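Local atomic coordinates of shikimate dehydrogenase (NADP(+)) (Thermus thermophilus, PDB entry 2D5C), a protein that catalyses the reversible NADPH-linked reduction of 3-dehydroshikimate to shikimate, a step on the pathway to chorismate and the aromatic amino acids. Residues 5-10 with 34-39; 9-14 with 58-63; 98-103 with 233-238; 205-210 with 227-232. All coordinates share one frame; numbering follows the deposited sequence.

Contact 1. Residues 5-10 with 34-39; sequences AVLGHP and EAWDTP
The bond that ends this strand pair is remarkably short: Thr38 N donates to Gly8 O over 2.5 Å, nearly straight at 171° and in the carbonyl plane. Just before it the pairing loosens. Gly8 N lies 3.6 Å from Trp36 O and, although buried, has no hydrogen-bond partner in the model. Nearer the start, Val6 bonds through both its N, donating to Glu34 O, and its O, accepting from Trp36 N at 3.0 Å and 176°. Both bonds run nearly along the C=O axes. Strands 2-8 and 31-37 are thus parallel neighbours, joined through helix 16-26 as a beta-alpha-beta unit of the substrate-binding domain, with 31-37 at the edge of the sheet within the chain. On one face Leu7 and Trp36 lie side by side, and Leu7 CD2 touches Trp36 CB at 3.6 Å. The indole turns off toward Arg46, with which it makes a cation-pi contact. On the other face Val6 CG1, in the crowded position between N and carbonyl carbon, rests 3.9 Å from Ala35 CB. Beyond the strands, His9 has CG anti to its backbone N (chi1 -179°), and ND1 donates a hydrogen bond to Asp37 OD1 at 2.7 Å. OD1 lies in the imidazole plane and accepts on its syn lone pair, while the carboxylate plane is steeply turned from the ring; the negative charge would probably polarise the histidine.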
loop_
_atom_site.group_PDB
_atom_site.type_symbol
_atom_site.label_atom_id
_atom_site.label_comp_id
_atom_site.label_asym_id
_atom_site.label_seq_id
_atom_site.Cartn_x
_atom_site.Cartn_y
_atom_site.Cartn_z
ATOM N N ALA A 5 13.727 4.614 -1.665
ATOM C CA ALA A 5 15.104 4.373 -1.252
ATOM C C ALA A 5 15.391 2.889 -1.110
ATOM O O ALA A 5 14.472 2.082 -0.973
ATOM C CB ALA A 5 15.385 5.083 0.080
ATOM N N VAL A 6 16.671 2.535 -1.183
ATOM C CA VAL A 6 17.098 1.156 -0.976
ATOM C C VAL A 6 17.906 1.250 0.315
ATOM O O VAL A 6 18.836 2.055 0.418
ATOM C CB VAL A 6 17.992 0.604 -2.126
ATOM C CG1 VAL A 6 19.250 1.463 -2.299
ATOM C CG2 VAL A 6 18.383 -0.842 -1.823
ATOM N N LEU A 7 17.520 0.461 1.312
ATOM C CA LEU A 7 18.195 0.461 2.604
ATOM C C LEU A 7 19.042 -0.797 2.746
ATOM O O LEU A 7 18.606 -1.893 2.391
ATOM C CB LEU A 7 17.169 0.506 3.739
ATOM C CG LEU A 7 16.109 1.611 3.694
ATOM C CD1 LEU A 7 15.149 1.438 4.862
ATOM C CD2 LEU A 7 16.776 2.979 3.739
ATOM N N GLY A 8 20.253 -0.639 3.269
ATOM C CA GLY A 8 21.121 -1.787 3.433
ATOM C C GLY A 8 22.551 -1.398 3.749
ATOM O O GLY A 8 22.839 -0.260 4.128
ATOM N N HIS A 9 23.446 -2.359 3.596
ATOM C CA HIS A 9 24.853 -2.136 3.872
ATOM C C HIS A 9 25.663 -3.294 3.313
ATOM O O HIS A 9 25.556 -4.425 3.790
ATOM C CB HIS A 9 25.083 -2.031 5.378
ATOM C CG HIS A 9 26.508 -1.767 5.743
ATOM N ND1 HIS A 9 27.133 -0.572 5.462
ATOM C CD2 HIS A 9 27.442 -2.556 6.321
ATOM C CE1 HIS A 9 28.395 -0.637 5.848
ATOM N NE2 HIS A 9 28.608 -1.830 6.373
ATOM N N PRO A 10 26.487 -3.030 2.287
ATOM C CA PRO A 10 26.690 -1.731 1.640
ATOM C C PRO A 10 25.653 -1.465 0.545
ATOM O O PRO A 10 25.166 -2.395 -0.097
ATOM C CB PRO A 10 28.095 -1.864 1.074
ATOM C CG PRO A 10 28.088 -3.275 0.593
ATOM C CD PRO A 10 27.418 -4.032 1.734
ATOM N N GLU A 34 16.928 7.100 -3.600
ATOM C CA GLU A 34 18.293 7.194 -3.092
ATOM C C GLU A 34 18.769 5.918 -2.396
ATOM O O GLU A 34 17.969 5.054 -2.024
ATOM C CB GLU A 34 18.384 8.345 -2.088
ATOM C CG GLU A 34 17.428 8.166 -0.905
ATOM C CD GLU A 34 17.751 9.053 0.284
ATOM O OE1 GLU A 34 18.869 8.941 0.830
ATOM O OE2 GLU A 34 16.880 9.856 0.679
ATOM N N ALA A 35 20.084 5.814 -2.226
ATOM C CA ALA A 35 20.696 4.688 -1.534
ATOM C C ALA A 35 21.015 5.219 -0.141
ATOM O O ALA A 35 21.734 6.207 -0.007
ATOM C CB ALA A 35 21.972 4.261 -2.243
ATOM N N TRP A 36 20.474 4.581 0.892
ATOM C CA TRP A 36 20.694 5.029 2.264
ATOM C C TRP A 36 21.357 3.934 3.087
ATOM O O TRP A 36 20.706 2.967 3.482
ATOM C CB TRP A 36 19.353 5.414 2.897
ATOM C CG TRP A 36 19.437 6.194 4.175
ATOM C CD1 TRP A 36 20.550 6.425 4.935
ATOM C CD2 TRP A 36 18.351 6.833 4.857
ATOM N NE1 TRP A 36 20.222 7.166 6.044
ATOM C CE2 TRP A 36 18.879 7.428 6.021
ATOM C CE3 TRP A 36 16.981 6.957 4.596
ATOM C CZ2 TRP A 36 18.085 8.139 6.925
ATOM C CZ3 TRP A 36 16.190 7.665 5.496
ATOM C CH2 TRP A 36 16.747 8.246 6.646
ATOM N N ASP A 37 22.652 4.090 3.347
ATOM C CA ASP A 37 23.394 3.099 4.119
ATOM C C ASP A 37 22.714 2.868 5.462
ATOM O O ASP A 37 22.572 3.794 6.269
ATOM C CB ASP A 37 24.835 3.562 4.346
ATOM C CG ASP A 37 25.704 2.476 4.947
ATOM O OD1 ASP A 37 26.036 1.512 4.224
ATOM O OD2 ASP A 37 26.047 2.579 6.145
ATOM N N THR A 38 22.300 1.628 5.698
ATOM C CA THR A 38 21.611 1.271 6.927
ATOM C C THR A 38 22.114 -0.033 7.530
ATOM O O THR A 38 21.824 -1.119 7.024
ATOM C CB THR A 38 20.085 1.139 6.684
ATOM O OG1 THR A 38 19.572 2.384 6.192
ATOM C CG2 THR A 38 19.361 0.786 7.978
ATOM N N PRO A 39 22.906 0.063 8.607
ATOM C CA PRO A 39 23.432 -1.137 9.265
ATOM C C PRO A 39 22.313 -1.748 10.102
ATOM O O PRO A 39 21.414 -1.039 10.550
ATOM C CB PRO A 39 24.559 -0.590 10.142
ATOM C CG PRO A 39 24.983 0.656 9.420
ATOM C CD PRO A 39 23.655 1.256 9.042
#

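Contact 2. Residues 9-14 with 58-63; sequences HPVAHS and NLTLPL. With SKM ((3R,4S,5R)-3,4,5-trihydroxycyclohex-1-ene-1-carboxylic acid), chain E.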
loop_
_atom_site.group_PDB
_atom_site.type_symbol
_atom_site.label_atom_id
_atom_site.label_comp_id
_atom_site.label_asym_id
_atom_site.label_seq_id
_atom_site.Cartn_x
_atom_site.Cartn_y
_atom_site.Cartn_z
ATOM N N HIS A 9 23.446 -2.359 3.596
ATOM C CA HIS A 9 24.853 -2.136 3.872
ATOM C C HIS A 9 25.663 -3.294 3.313
ATOM O O HIS A 9 25.556 -4.425 3.790
ATOM C CB HIS A 9 25.083 -2.031 5.378
ATOM C CG HIS A 9 26.508 -1.767 5.743
ATOM N ND1 HIS A 9 27.133 -0.572 5.462
ATOM C CD2 HIS A 9 27.442 -2.556 6.321
ATOM C CE1 HIS A 9 28.395 -0.637 5.848
ATOM N NE2 HIS A 9 28.608 -1.830 6.373
ATOM N N PRO A 10 26.487 -3.030 2.287
ATOM C CA PRO A 10 26.690 -1.731 1.640
ATOM C C PRO A 10 25.653 -1.465 0.545
ATOM O O PRO A 10 25.166 -2.395 -0.097
ATOM C CB PRO A 10 28.095 -1.864 1.074
ATOM C CG PRO A 10 28.088 -3.275 0.593
ATOM C CD PRO A 10 27.418 -4.032 1.734
ATOM N N VAL A 11 25.330 -0.194 0.324
ATOM C CA VAL A 11 24.356 0.161 -0.702
ATOM C C VAL A 11 24.837 1.271 -1.632
ATOM O O VAL A 11 24.167 1.598 -2.613
ATOM C CB VAL A 11 23.008 0.585 -0.076
ATOM C CG1 VAL A 11 22.367 -0.605 0.620
ATOM C CG2 VAL A 11 23.219 1.731 0.908
ATOM N N ALA A 12 26.001 1.841 -1.334
ATOM C CA ALA A 12 26.551 2.911 -2.161
ATOM C C ALA A 12 26.726 2.462 -3.614
ATOM O O ALA A 12 26.743 3.287 -4.525
ATOM C CB ALA A 12 27.886 3.380 -1.589
ATOM N N HIS A 13 26.840 1.153 -3.823
ATOM C CA HIS A 13 27.011 0.591 -5.159
ATOM C C HIS A 13 25.731 0.023 -5.781
ATOM O O HIS A 13 25.773 -0.581 -6.855
ATOM C CB HIS A 13 28.065 -0.517 -5.128
ATOM C CG HIS A 13 29.469 -0.029 -5.314
ATOM N ND1 HIS A 13 30.020 0.977 -4.548
ATOM C CD2 HIS A 13 30.437 -0.417 -6.178
ATOM C CE1 HIS A 13 31.266 1.187 -4.933
ATOM N NE2 HIS A 13 31.544 0.355 -5.921
ATOM N N SER A 14 24.593 0.207 -5.120
ATOM C CA SER A 14 23.348 -0.330 -5.662
ATOM C C SER A 14 22.986 0.258 -7.023
ATOM O O SER A 14 23.228 1.431 -7.284
ATOM C CB SER A 14 22.193 -0.086 -4.691
ATOM O OG SER A 14 20.964 -0.450 -5.293
ATOM N N ASN A 58 13.194 -0.415 -0.727
ATOM C CA ASN A 58 13.622 -1.778 -1.006
ATOM C C ASN A 58 14.590 -2.063 0.132
ATOM O O ASN A 58 15.191 -1.134 0.687
ATOM C CB ASN A 58 14.343 -1.867 -2.355
ATOM C CG ASN A 58 13.386 -1.996 -3.516
ATOM O OD1 ASN A 58 13.525 -1.317 -4.538
ATOM N ND2 ASN A 58 12.401 -2.887 -3.370
ATOM N N LEU A 59 14.704 -3.333 0.513
ATOM C CA LEU A 59 15.611 -3.717 1.583
ATOM C C LEU A 59 16.603 -4.708 1.021
ATOM O O LEU A 59 16.238 -5.586 0.240
ATOM C CB LEU A 59 14.858 -4.383 2.745
ATOM C CG LEU A 59 13.787 -3.602 3.497
ATOM C CD1 LEU A 59 13.280 -4.464 4.638
ATOM C CD2 LEU A 59 14.342 -2.286 4.028
ATOM N N THR A 60 17.861 -4.567 1.424
ATOM C CA THR A 60 18.908 -5.470 0.968
ATOM C C THR A 60 19.695 -5.894 2.217
ATOM O O THR A 60 19.313 -5.536 3.334
ATOM C CB THR A 60 19.823 -4.753 -0.074
ATOM O OG1 THR A 60 20.459 -5.728 -0.910
ATOM C CG2 THR A 60 20.879 -3.908 0.617
ATOM N N LEU A 61 20.776 -6.652 2.048
ATOM C CA LEU A 61 21.573 -7.093 3.196
ATOM C C LEU A 61 21.966 -5.940 4.107
ATOM O O LEU A 61 22.260 -4.837 3.639
ATOM C CB LEU A 61 22.867 -7.770 2.754
ATOM C CG LEU A 61 22.849 -9.126 2.060
ATOM C CD1 LEU A 61 22.280 -8.994 0.659
ATOM C CD2 LEU A 61 24.276 -9.648 2.009
ATOM N N PRO A 62 21.966 -6.178 5.427
ATOM C CA PRO A 62 21.613 -7.448 6.075
ATOM C C PRO A 62 20.307 -7.199 6.828
ATOM O O PRO A 62 20.170 -7.560 7.998
ATOM C CB PRO A 62 22.774 -7.651 7.030
ATOM C CG PRO A 62 22.935 -6.254 7.575
ATOM C CD PRO A 62 22.765 -5.346 6.345
ATOM N N LEU A 63 19.348 -6.588 6.141
ATOM C CA LEU A 63 18.087 -6.212 6.763
ATOM C C LEU A 63 16.820 -6.985 6.403
ATOM O O LEU A 63 15.806 -6.820 7.073
ATOM C CB LEU A 63 17.829 -4.729 6.479
ATOM C CG LEU A 63 19.013 -3.775 6.681
ATOM C CD1 LEU A 63 18.665 -2.411 6.105
ATOM C CD2 LEU A 63 19.354 -3.673 8.159
HETATM O O12 SKM E . 15.726 -7.504 -3.467
HETATM C C8 SKM E . 16.612 -6.557 -4.083
HETATM C C6 SKM E . 16.435 -5.168 -3.410
HETATM O O7 SKM E . 15.080 -4.749 -3.559
HETATM C C5 SKM E . 17.371 -4.110 -4.050
HETATM C C4 SKM E . 18.753 -4.664 -4.400
HETATM C C1 SKM E . 19.801 -3.694 -4.809
HETATM O O2 SKM E . 19.512 -2.379 -4.852
HETATM O O3 SKM E . 20.926 -4.075 -5.104
HETATM C C10 SKM E . 19.062 -5.964 -4.356
HETATM C C9 SKM E . 18.086 -7.046 -3.946
HETATM O O11 SKM E . 18.347 -7.401 -2.579
#
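Val11 CG1 overlaps Thr60 CG2 at 3.6 Å, the two side chains running antiparallel. Thr60 holds CG2 in the crowded position between backbone N and carbonyl carbon, which leaves OG1 anti to the backbone N (chi1 -156°), facing shikimate, whose O11 it meets at 3.2 Å; either hydroxyl could be the donor. The backbones are tied once, by His9 N donating to Leu61 O at 2.7 Å in the carbonyl plane. Beside that bond Pro62 CD, in the ring that follows a cis peptide, lies 4.2 Å from His9 CB. A type I turn from Val11 to Ser14, closed by Ser14 N on Val11 O, carries the loop round to the ligand. There Ser14 OG, anti to its backbone N, donates to carboxylate oxygen O2 of shikimate over a very short 2.5 Å, and also caps Ser16 N. Asn58 CB comes within 3.2 Å of shikimate O7, the amide beyond it being held by Tyr33 and by Asn85 O. The loops that follow parallel neighbours 2-8 and 56-59 thus hold two different groups of the substrate, Ser14 the carboxylate and Thr60 the O11 hydroxyl, in the shikimate site of the substrate-binding domain, beside the proton acceptor Lys64.

Contact 3. Residues 98-103 with 233-238; sequences NTDAPG and AWQGAL. With SKM ((3R,4S,5R)-3,4,5-trihydroxycyclohex-1-ene-1-carboxylic acid), chain E.
Of the flat groups, the Gln235 carboxamide and the Asp100 carboxylate turn to shikimate, whereas the Trp234 indole swings clear and meets Gly103 O only obliquely. They sit where the start of helix 100-110, leading from the mixed sheet into the Rossmann domain, packs on helix 229-244. Asp100 OD1 accepts from shikimate O12 at 2.8 Å, its other oxygen being in a salt bridge with Lys64. Gln235 OE1 accepts from shikimate O7 at 3.0 Å; its chain is bent (chi1 67°, chi2 76°), and NE2 donates back to Leu232 O, which fixes which end of the amide faces the ligand. Asn98 is the N-cap, its OD1 accepting from Ala101 N at 3.0 Å. Thr99 OG1, in the crowded position between N and carbonyl carbon, donates to Gln235 O at 2.8 Å from above the carbonyl plane. A valine here removes that hydroxyl and would probably loosen the hold on the turn that carries Gln235. Gly103, without a CB, lets its CA come within 4.3 Å of Gln235 CA. Leu238 CD1 fits against the start of helix 100-110, 3.7 Å from Pro102 CG and 3.6 Å from Gly103 N.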
loop_
_atom_site.group_PDB
_atom_site.type_symbol
_atom_site.label_atom_id
_atom_site.label_comp_id
_atom_site.label_asym_id
_atom_site.label_seq_id
_atom_site.Cartn_x
_atom_site.Cartn_y
_atom_site.Cartn_z
ATOM N N ASN A 98 7.558 -9.468 -0.891
ATOM C CA ASN A 98 8.792 -10.002 -1.445
ATOM C C ASN A 98 8.644 -10.072 -2.942
ATOM O O ASN A 98 7.876 -10.890 -3.447
ATOM C CB ASN A 98 9.090 -11.398 -0.910
ATOM C CG ASN A 98 10.461 -11.901 -1.362
ATOM O OD1 ASN A 98 10.707 -12.088 -2.559
ATOM N ND2 ASN A 98 11.354 -12.108 -0.410
ATOM N N THR A 99 9.353 -9.196 -3.657
ATOM C CA THR A 99 9.272 -9.241 -5.105
ATOM C C THR A 99 10.430 -10.028 -5.722
ATOM O O THR A 99 10.465 -10.191 -6.927
ATOM C CB THR A 99 9.208 -7.822 -5.714
ATOM O OG1 THR A 99 10.435 -7.125 -5.453
ATOM C CG2 THR A 99 8.038 -7.047 -5.104
ATOM N N ASP A 100 11.358 -10.522 -4.897
ATOM C CA ASP A 100 12.473 -11.330 -5.419
ATOM C C ASP A 100 11.928 -12.619 -6.011
ATOM O O ASP A 100 12.375 -13.063 -7.072
ATOM C CB ASP A 100 13.486 -11.707 -4.322
ATOM C CG ASP A 100 14.347 -10.544 -3.872
ATOM O OD1 ASP A 100 14.879 -9.799 -4.730
ATOM O OD2 ASP A 100 14.515 -10.380 -2.645
ATOM N N ALA A 101 10.956 -13.237 -5.336
ATOM C CA ALA A 101 10.396 -14.495 -5.841
ATOM C C ALA A 101 9.686 -14.358 -7.197
ATOM O O ALA A 101 10.056 -15.022 -8.160
ATOM C CB ALA A 101 9.448 -15.120 -4.793
ATOM N N PRO A 102 8.653 -13.502 -7.294
ATOM C CA PRO A 102 7.978 -13.369 -8.590
ATOM C C PRO A 102 8.907 -12.787 -9.664
ATOM O O PRO A 102 8.797 -13.131 -10.840
ATOM C CB PRO A 102 6.796 -12.453 -8.270
ATOM C CG PRO A 102 7.302 -11.638 -7.107
ATOM C CD PRO A 102 7.989 -12.679 -6.271
ATOM N N GLY A 103 9.824 -11.926 -9.242
ATOM C CA GLY A 103 10.763 -11.322 -10.178
ATOM C C GLY A 103 11.643 -12.384 -10.813
ATOM O O GLY A 103 11.955 -12.342 -12.006
ATOM N N ALA A 233 16.038 -6.290 -12.344
ATOM C CA ALA A 233 15.090 -5.409 -13.030
ATOM C C ALA A 233 13.634 -5.772 -12.770
ATOM O O ALA A 233 12.792 -4.890 -12.568
ATOM C CB ALA A 233 15.351 -5.425 -14.525
ATOM N N TRP A 234 13.327 -7.064 -12.791
ATOM C CA TRP A 234 11.958 -7.491 -12.550
ATOM C C TRP A 234 11.516 -7.313 -11.100
ATOM O O TRP A 234 10.397 -6.851 -10.850
ATOM C CB TRP A 234 11.773 -8.942 -12.995
ATOM C CG TRP A 234 11.310 -9.031 -14.401
ATOM C CD1 TRP A 234 12.062 -9.333 -15.499
ATOM C CD2 TRP A 234 9.989 -8.769 -14.875
ATOM N NE1 TRP A 234 11.286 -9.279 -16.632
ATOM C CE2 TRP A 234 10.008 -8.935 -16.279
ATOM C CE3 TRP A 234 8.786 -8.409 -14.249
ATOM C CZ2 TRP A 234 8.873 -8.757 -17.069
ATOM C CZ3 TRP A 234 7.657 -8.229 -15.032
ATOM C CH2 TRP A 234 7.708 -8.406 -16.432
ATOM N N GLN A 235 12.366 -7.670 -10.139
ATOM C CA GLN A 235 11.947 -7.482 -8.757
ATOM C C GLN A 235 11.726 -5.991 -8.507
ATOM O O GLN A 235 10.844 -5.602 -7.727
ATOM C CB GLN A 235 12.963 -8.082 -7.770
ATOM C CG GLN A 235 14.345 -7.413 -7.694
ATOM C CD GLN A 235 14.352 -6.101 -6.929
ATOM O OE1 GLN A 235 13.698 -5.964 -5.885
ATOM N NE2 GLN A 235 15.118 -5.130 -7.428
ATOM N N GLY A 236 12.510 -5.155 -9.200
ATOM C CA GLY A 236 12.373 -3.716 -9.053
ATOM C C GLY A 236 11.090 -3.197 -9.690
ATOM O O GLY A 236 10.376 -2.396 -9.077
ATOM N N ALA A 237 10.789 -3.627 -10.911
ATOM C CA ALA A 237 9.570 -3.183 -11.590
ATOM C C ALA A 237 8.347 -3.597 -10.783
ATOM O O ALA A 237 7.384 -2.838 -10.644
ATOM C CB ALA A 237 9.483 -3.787 -12.992
ATOM N N LEU A 238 8.393 -4.813 -10.251
ATOM C CA LEU A 238 7.275 -5.303 -9.450
ATOM C C LEU A 238 7.114 -4.497 -8.174
ATOM O O LEU A 238 5.988 -4.267 -7.722
ATOM C CB LEU A 238 7.466 -6.781 -9.108
ATOM C CG LEU A 238 7.373 -7.738 -10.293
ATOM C CD1 LEU A 238 7.673 -9.149 -9.817
ATOM C CD2 LEU A 238 5.999 -7.668 -10.924
HETATM O O12 SKM E . 15.726 -7.504 -3.467
HETATM C C8 SKM E . 16.612 -6.557 -4.083
HETATM C C6 SKM E . 16.435 -5.168 -3.410
HETATM O O7 SKM E . 15.080 -4.749 -3.559
HETATM C C5 SKM E . 17.371 -4.110 -4.050
HETATM C C4 SKM E . 18.753 -4.664 -4.400
HETATM C C1 SKM E . 19.801 -3.694 -4.809
HETATM O O2 SKM E . 19.512 -2.379 -4.852
HETATM O O3 SKM E . 20.926 -4.075 -5.104
HETATM C C10 SKM E . 19.062 -5.964 -4.356
HETATM C C9 SKM E . 18.086 -7.046 -3.946
HETATM O O11 SKM E . 18.347 -7.401 -2.579
#

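Contact 4. Residues 205-210 with 227-232; sequences LVYRPL and TGLPML. With SO4 (sulfate ion), chain D.
Apolar contacts carry most of this interface between the loop after strand 201-204 and the start of helix 229-244. Leu210 CD1 touches both Thr227 CB and Leu229 CG, 3.6 Å from the latter, while Leu205 CD2 meets Met231 SD, near the end of an extended side chain, at a tight 3.2 Å. Aromatic contact is a single CH-pi interaction: Leu232 CD2 lies over one face of the Tyr207 ring, 3.9 Å from its centroid and shifted toward the rim, the two side chains crossing at about a right angle. The ring comes forward because CG sits between backbone N and carbonyl carbon (chi1 55°). An alanine here removes the ring that Leu232 packs against and would probably disturb the shikimate site to which Tyr207 belongs. Polar links between the segments pass through water. One molecule, at the edge of the Tyr207 ring, donates to Leu205 O and Gly228 O; another accepts from Gly228 N at 2.8 Å and donates to Val206 O and Leu210 O. Thr227 N and OG1 also donate hydrogen bonds to a sulfate, probably from the crystallisation liquor, OG1 to its O1 at 2.8 Å; Arg258 binds the same ion. OG1 also gives Leu229 N a weak cap. Leu205 and Gly228 both bind NADP(+); with their polar links made by water, the segments fit together through apolar side chains and ordered solvent.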
loop_
_atom_site.group_PDB
_atom_site.type_symbol
_atom_site.label_atom_id
_atom_site.label_comp_id
_atom_site.label_asym_id
_atom_site.label_seq_id
_atom_site.Cartn_x
_atom_site.Cartn_y
_atom_site.Cartn_z
ATOM N N LEU A 205 22.650 -14.722 -9.087
ATOM C CA LEU A 205 22.038 -13.521 -8.538
ATOM C C LEU A 205 23.103 -12.440 -8.326
ATOM O O LEU A 205 22.778 -11.255 -8.267
ATOM C CB LEU A 205 21.340 -13.821 -7.200
ATOM C CG LEU A 205 20.287 -14.933 -7.192
ATOM C CD1 LEU A 205 19.431 -14.833 -5.927
ATOM C CD2 LEU A 205 19.422 -14.814 -8.417
ATOM N N VAL A 206 24.362 -12.860 -8.190
ATOM C CA VAL A 206 25.472 -11.921 -8.022
ATOM C C VAL A 206 25.690 -11.269 -9.381
ATOM O O VAL A 206 25.809 -11.971 -10.399
ATOM C CB VAL A 206 26.788 -12.637 -7.619
ATOM C CG1 VAL A 206 27.979 -11.659 -7.716
ATOM C CG2 VAL A 206 26.676 -13.185 -6.202
ATOM N N TYR A 207 25.723 -9.937 -9.409
ATOM C CA TYR A 207 25.944 -9.217 -10.661
ATOM C C TYR A 207 27.130 -8.244 -10.586
ATOM O O TYR A 207 27.267 -7.351 -11.418
ATOM C CB TYR A 207 24.664 -8.497 -11.111
ATOM C CG TYR A 207 24.072 -7.560 -10.087
ATOM C CD1 TYR A 207 24.652 -6.320 -9.830
ATOM C CD2 TYR A 207 22.945 -7.927 -9.354
ATOM C CE1 TYR A 207 24.125 -5.465 -8.863
ATOM C CE2 TYR A 207 22.411 -7.086 -8.390
ATOM C CZ TYR A 207 23.003 -5.860 -8.147
ATOM O OH TYR A 207 22.474 -5.032 -7.188
ATOM N N ARG A 208 27.978 -8.435 -9.578
ATOM C CA ARG A 208 29.202 -7.648 -9.405
ATOM C C ARG A 208 30.324 -8.614 -9.062
ATOM O O ARG A 208 30.454 -9.045 -7.915
ATOM C CB ARG A 208 29.062 -6.624 -8.270
ATOM C CG ARG A 208 28.350 -5.338 -8.654
ATOM C CD ARG A 208 28.499 -4.294 -7.547
ATOM N NE ARG A 208 27.940 -2.995 -7.920
ATOM C CZ ARG A 208 28.443 -2.202 -8.863
ATOM N NH1 ARG A 208 29.526 -2.569 -9.535
ATOM N NH2 ARG A 208 27.858 -1.042 -9.137
ATOM N N PRO A 209 31.153 -8.984 -10.052
ATOM C CA PRO A 209 31.148 -8.595 -11.465
ATOM C C PRO A 209 29.929 -9.160 -12.202
ATOM O O PRO A 209 29.295 -10.096 -11.715
ATOM C CB PRO A 209 32.447 -9.198 -11.974
ATOM C CG PRO A 209 32.539 -10.467 -11.180
ATOM C CD PRO A 209 32.188 -10.000 -9.791
ATOM N N LEU A 210 29.606 -8.605 -13.370
ATOM C CA LEU A 210 28.456 -9.097 -14.135
ATOM C C LEU A 210 28.684 -10.551 -14.551
ATOM O O LEU A 210 27.832 -11.416 -14.328
ATOM C CB LEU A 210 28.213 -8.234 -15.378
ATOM C CG LEU A 210 27.022 -8.625 -16.260
ATOM C CD1 LEU A 210 25.717 -8.507 -15.457
ATOM C CD2 LEU A 210 26.965 -7.723 -17.498
ATOM N N THR A 227 22.486 -13.709 -16.368
ATOM C CA THR A 227 23.126 -12.908 -15.332
ATOM C C THR A 227 22.070 -12.508 -14.309
ATOM O O THR A 227 20.901 -12.855 -14.456
ATOM C CB THR A 227 23.743 -11.615 -15.892
ATOM O OG1 THR A 227 22.692 -10.759 -16.349
ATOM C CG2 THR A 227 24.703 -11.927 -17.053
ATOM N N GLY A 228 22.492 -11.775 -13.286
ATOM C CA GLY A 228 21.569 -11.360 -12.245
ATOM C C GLY A 228 20.799 -10.097 -12.570
ATOM O O GLY A 228 19.921 -9.700 -11.807
ATOM N N LEU A 229 21.096 -9.462 -13.702
ATOM C CA LEU A 229 20.397 -8.228 -14.043
ATOM C C LEU A 229 18.906 -8.390 -14.352
ATOM O O LEU A 229 18.091 -7.566 -13.921
ATOM C CB LEU A 229 21.090 -7.513 -15.210
ATOM C CG LEU A 229 22.492 -6.938 -14.977
ATOM C CD1 LEU A 229 22.858 -6.042 -16.165
ATOM C CD2 LEU A 229 22.539 -6.140 -13.681
ATOM N N PRO A 230 18.522 -9.432 -15.115
ATOM C CA PRO A 230 17.094 -9.573 -15.396
ATOM C C PRO A 230 16.259 -9.685 -14.115
ATOM O O PRO A 230 15.191 -9.075 -14.020
ATOM C CB PRO A 230 17.036 -10.827 -16.260
ATOM C CG PRO A 230 18.341 -10.736 -17.027
ATOM C CD PRO A 230 19.312 -10.370 -15.934
ATOM N N MET A 231 16.730 -10.456 -13.133
ATOM C CA MET A 231 15.985 -10.595 -11.875
ATOM C C MET A 231 15.981 -9.261 -11.131
ATOM O O MET A 231 14.971 -8.869 -10.543
ATOM C CB MET A 231 16.618 -11.661 -10.974
ATOM C CG MET A 231 15.867 -11.879 -9.660
ATOM S SD MET A 231 16.618 -13.195 -8.664
ATOM C CE MET A 231 15.795 -12.958 -7.069
ATOM N N LEU A 232 17.112 -8.561 -11.151
ATOM C CA LEU A 232 17.201 -7.279 -10.463
ATOM C C LEU A 232 16.151 -6.315 -11.021
ATOM O O LEU A 232 15.453 -5.624 -10.270
ATOM C CB LEU A 232 18.603 -6.679 -10.635
ATOM C CG LEU A 232 18.860 -5.337 -9.940
ATOM C CD1 LEU A 232 18.692 -5.491 -8.444
ATOM C CD2 LEU A 232 20.274 -4.853 -10.263
HETATM S S SO4 D . 21.743 -11.700 -19.817
HETATM O O1 SO4 D . 21.865 -10.308 -18.986
HETATM O O2 SO4 D . 20.536 -11.560 -20.605
HETATM O O3 SO4 D . 22.813 -11.880 -20.552
HETATM O O4 SO4 D . 21.522 -12.681 -18.784
HETATM O O HOH W 1 20.092 -10.353 -9.032
HETATM O O HOH W 2 25.320 -11.687 -13.181
#

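Overall arrangement
Contacts 1 and 2 lie in the substrate-binding domain, share His9 and Pro10, and meet where strands 2-8 and 56-59 pair; both are only partly buried. Contacts 3 and 4 are buried and share helix 229-244, contact 4 nesting within the loop that contact 3 closes, with Met231 packing on Asp100. Chemistry follows place: direct backbone bonds in contact 1, one backbone bond plus side-chain bonds to a ligand carboxylate and hydroxyl in contact 2, a hydroxyl-to-backbone bond from Thr99 to helix 229-244 in contact 3, apolar packing with bridging water in contact 4. Contacts 2 and 3 both bind shikimate, one from the substrate-binding domain, the other from inter-domain helices; Arg208 probably hydrogen-bonds His13 O, tying contact 4 to contact 2.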